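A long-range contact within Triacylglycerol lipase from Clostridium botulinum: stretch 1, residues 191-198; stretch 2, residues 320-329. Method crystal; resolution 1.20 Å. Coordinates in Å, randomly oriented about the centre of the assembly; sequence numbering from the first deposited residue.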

# COMPACT_ATOMS: atom_id res chain seq x y z
N LEU A 191 6.82 -2.77 9.19
CA LEU A 191 7.66 -3.96 9.31
C LEU A 191 9.11 -3.56 9.58
O LEU A 191 9.78 -4.16 10.43
CB LEU A 191 7.59 -4.81 8.04
CG LEU A 191 8.50 -6.03 8.07
CD1 LEU A 191 7.98 -7.08 9.00
CD2 LEU A 191 8.69 -6.64 6.68
N THR A 192 9.60 -2.55 8.87
CA THR A 192 11.00 -2.15 9.02
C THR A 192 11.26 -1.61 10.44
O THR A 192 12.27 -1.92 11.06
CB THR A 192 11.38 -1.12 7.93
OG1 THR A 192 11.19 -1.71 6.64
CG2 THR A 192 12.81 -0.69 8.09
N GLN A 193 10.28 -0.90 10.99
CA GLN A 193 10.35 -0.38 12.35
C GLN A 193 10.43 -1.52 13.36
O GLN A 193 11.29 -1.54 14.25
CB GLN A 193 9.14 0.49 12.64
CG GLN A 193 9.05 0.96 14.08
CD GLN A 193 10.11 1.95 14.46
OE1 GLN A 193 10.58 2.74 13.63
NE2 GLN A 193 10.52 1.90 15.71
N LEU A 194 9.52 -2.48 13.23
CA LEU A 194 9.49 -3.61 14.14
C LEU A 194 10.75 -4.47 14.02
O LEU A 194 11.33 -4.86 15.03
CB LEU A 194 8.23 -4.46 13.88
CG LEU A 194 6.92 -3.82 14.37
CD1 LEU A 194 5.72 -4.60 13.89
CD2 LEU A 194 6.88 -3.69 15.90
N LEU A 195 11.17 -4.79 12.81
CA LEU A 195 12.39 -5.57 12.65
C LEU A 195 13.56 -4.90 13.37
O LEU A 195 14.30 -5.53 14.11
CB LEU A 195 12.73 -5.78 11.17
CG LEU A 195 11.86 -6.79 10.43
CD1 LEU A 195 12.13 -6.69 8.94
CD2 LEU A 195 12.10 -8.21 10.93
N SER A 196 13.68 -3.59 13.18
CA SER A 196 14.83 -2.86 13.69
C SER A 196 14.77 -2.67 15.20
O SER A 196 15.76 -2.88 15.89
CB SER A 196 14.91 -1.49 13.02
OG SER A 196 15.05 -1.58 11.61
N GLU A 197 13.61 -2.29 15.71
CA GLU A 197 13.50 -1.86 17.11
C GLU A 197 12.57 -2.71 17.98
O GLU A 197 12.57 -2.54 19.19
CB GLU A 197 13.06 -0.40 17.17
CG GLU A 197 14.05 0.56 16.53
CD GLU A 197 13.85 1.99 16.96
OE1 GLU A 197 14.05 2.29 18.16
OE2 GLU A 197 13.47 2.83 16.13
N GLY A 198 11.81 -3.61 17.38
CA GLY A 198 10.87 -4.41 18.15
C GLY A 198 9.68 -3.64 18.71
O GLY A 198 9.39 -2.53 18.29
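Stretch 2 320-329: VKAQPDVYYF

Three hydrogen bonds hold stretch 2 on the helix of stretch 1, and all three are accepted by side chains of the helix. K321 N donates to Q193 OE1 at 2.9 Å, with an angle of 164° at the hydrogen. Q323 NE2 donates to E197 OE2 at 3.0 Å and 173°, nearly straight. Q323 NE2 also lies 2.9 Å from Q193 OE1, but the angle of 126° makes this bond weak. Q193 and E197 are one helical turn apart, so the amide of Q323 can reach both. Within the helix, Q193 NE2 gives a weak bond to E197 OE2 at 3.1 Å. This ties the two acceptor side chains together.

Two waters extend the polar contact. Water 1 donates to S196 OG and to D325 OD1, each at 2.8 Å, and so joins the helix to the turn of stretch 2. Water 2 accepts from K321 NZ at 3.1 Å and donates weakly to E197 OE1 at 3.0 Å.

Stretch 1 is helical from 191 to 197. Its backbone bonds run from residue i+4 to residue i, ending with G198 N to L194 O at 2.7 Å. G198 leaves the helix with a phi of 70°, a value that favours glycine. S196 OG turns back to T192 O at 2.9 Å.

Stretch 2 starts as an extended loop from V320 to Q323. A type I turn follows from Q323 to V326, closed by a weak bond from V326 N to Q323 O at 3.3 Å. A strand begins at Y327. The backbones come nearest at Q193 and V320, where the CA atoms are 5.6 Å apart. From V320 to Q323 the chain runs obliquely across the helix: V320 lies beside Q193, and Q323 lies where its side chain reaches Q193, S196 and E197.

T192, Q193, S196 and E197 direct their CA-to-CB bonds toward stretch 2; those of L191 and L194 point away. Q323 points toward the helix in return. S196 CB is 3.5 Å from Q323 OE1. The aliphatic part of K321 runs beside the acceptors, with K321 CG 3.3 Å from Q193 OE1 and K321 CD 3.7 Å from E197 OE2.

The remaining packing is looser. V320 CG1 lies 4.1 Å from Q193 CB. T192 CG2 meets V326 CG2 at 4.1 Å, Q323 CG at 4.2 Å and Y328 OH at 3.6 Å. Y328 OH also accepts from Q323 N at 2.9 Å and 174°, which links the strand to the start of the turn. Together the two stretches bury 351 Å², both sides summed.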

# COMPACT_ATOMS: atom_id res chain seq x y z
N VAL A 320 6.48 4.80 14.00
CA VAL A 320 7.09 4.16 12.84
C VAL A 320 8.00 5.18 12.15
O VAL A 320 7.53 6.02 11.38
CB VAL A 320 6.01 3.58 11.88
CG1 VAL A 320 6.64 3.01 10.63
CG2 VAL A 320 5.21 2.50 12.59
N LYS A 321 9.29 5.08 12.43
CA LYS A 321 10.26 6.08 11.97
C LYS A 321 11.15 5.53 10.88
O LYS A 321 11.33 4.31 10.73
CB LYS A 321 11.11 6.58 13.13
CG LYS A 321 12.13 5.62 13.67
CD LYS A 321 12.93 6.21 14.82
CE LYS A 321 14.13 6.97 14.36
NZ LYS A 321 14.99 7.32 15.54
N ALA A 322 11.72 6.45 10.11
CA ALA A 322 12.74 6.10 9.14
C ALA A 322 14.00 5.69 9.88
O ALA A 322 14.56 6.47 10.65
CB ALA A 322 13.04 7.28 8.21
N GLN A 323 14.43 4.45 9.66
CA GLN A 323 15.62 3.91 10.31
C GLN A 323 16.89 4.44 9.65
O GLN A 323 16.92 4.65 8.44
CB GLN A 323 15.55 2.39 10.26
CG GLN A 323 14.37 1.82 11.06
CD GLN A 323 14.52 2.08 12.54
OE1 GLN A 323 15.60 1.94 13.11
NE2 GLN A 323 13.43 2.47 13.19
N PRO A 324 17.95 4.64 10.44
CA PRO A 324 19.12 5.38 9.93
C PRO A 324 19.94 4.62 8.90
O PRO A 324 20.72 5.23 8.17
CB PRO A 324 19.93 5.65 11.19
CG PRO A 324 19.49 4.63 12.17
CD PRO A 324 18.03 4.44 11.90
N ASP A 325 19.76 3.31 8.85
CA ASP A 325 20.52 2.44 7.95
C ASP A 325 19.70 1.92 6.76
O ASP A 325 20.11 0.97 6.10
CB ASP A 325 21.10 1.27 8.76
CG ASP A 325 20.05 0.44 9.50
OD1 ASP A 325 18.91 0.90 9.77
OD2 ASP A 325 20.38 -0.71 9.83
N VAL A 326 18.56 2.55 6.48
CA VAL A 326 17.68 2.16 5.40
C VAL A 326 17.46 3.35 4.47
O VAL A 326 17.27 4.49 4.93
CB VAL A 326 16.31 1.67 6.00
CG1 VAL A 326 15.32 1.30 4.90
CG2 VAL A 326 16.52 0.51 6.96
N TYR A 327 17.45 3.09 3.17
CA TYR A 327 17.08 4.11 2.19
C TYR A 327 15.57 4.17 2.04
O TYR A 327 14.93 3.14 1.90
CB TYR A 327 17.70 3.79 0.82
CG TYR A 327 19.20 3.86 0.76
CD1 TYR A 327 19.84 5.06 0.53
CD2 TYR A 327 19.98 2.72 0.91
CE1 TYR A 327 21.23 5.11 0.45
CE2 TYR A 327 21.34 2.76 0.85
CZ TYR A 327 21.96 3.96 0.63
OH TYR A 327 23.33 4.00 0.56
N TYR A 328 15.00 5.37 2.03
CA TYR A 328 13.57 5.55 1.84
C TYR A 328 13.31 6.38 0.60
O TYR A 328 13.91 7.44 0.41
CB TYR A 328 12.91 6.20 3.08
CG TYR A 328 12.94 5.32 4.30
CD1 TYR A 328 14.04 5.27 5.13
CD2 TYR A 328 11.83 4.57 4.67
CE1 TYR A 328 14.08 4.44 6.24
CE2 TYR A 328 11.85 3.76 5.77
CZ TYR A 328 12.96 3.71 6.58
OH TYR A 328 13.05 2.90 7.68
N PHE A 329 12.43 5.88 -0.25
CA PHE A 329 11.99 6.56 -1.46
C PHE A 329 10.50 6.69 -1.44
O PHE A 329 9.81 5.75 -1.11
CB PHE A 329 12.41 5.76 -2.70
CG PHE A 329 13.90 5.59 -2.81
CD1 PHE A 329 14.68 6.58 -3.39
CD2 PHE A 329 14.51 4.47 -2.28
CE1 PHE A 329 16.05 6.45 -3.47
CE2 PHE A 329 15.87 4.34 -2.35
CZ PHE A 329 16.65 5.32 -2.93
O HOH W 1 17.33 -1.40 10.03
O HOH W 2 15.43 4.93 17.54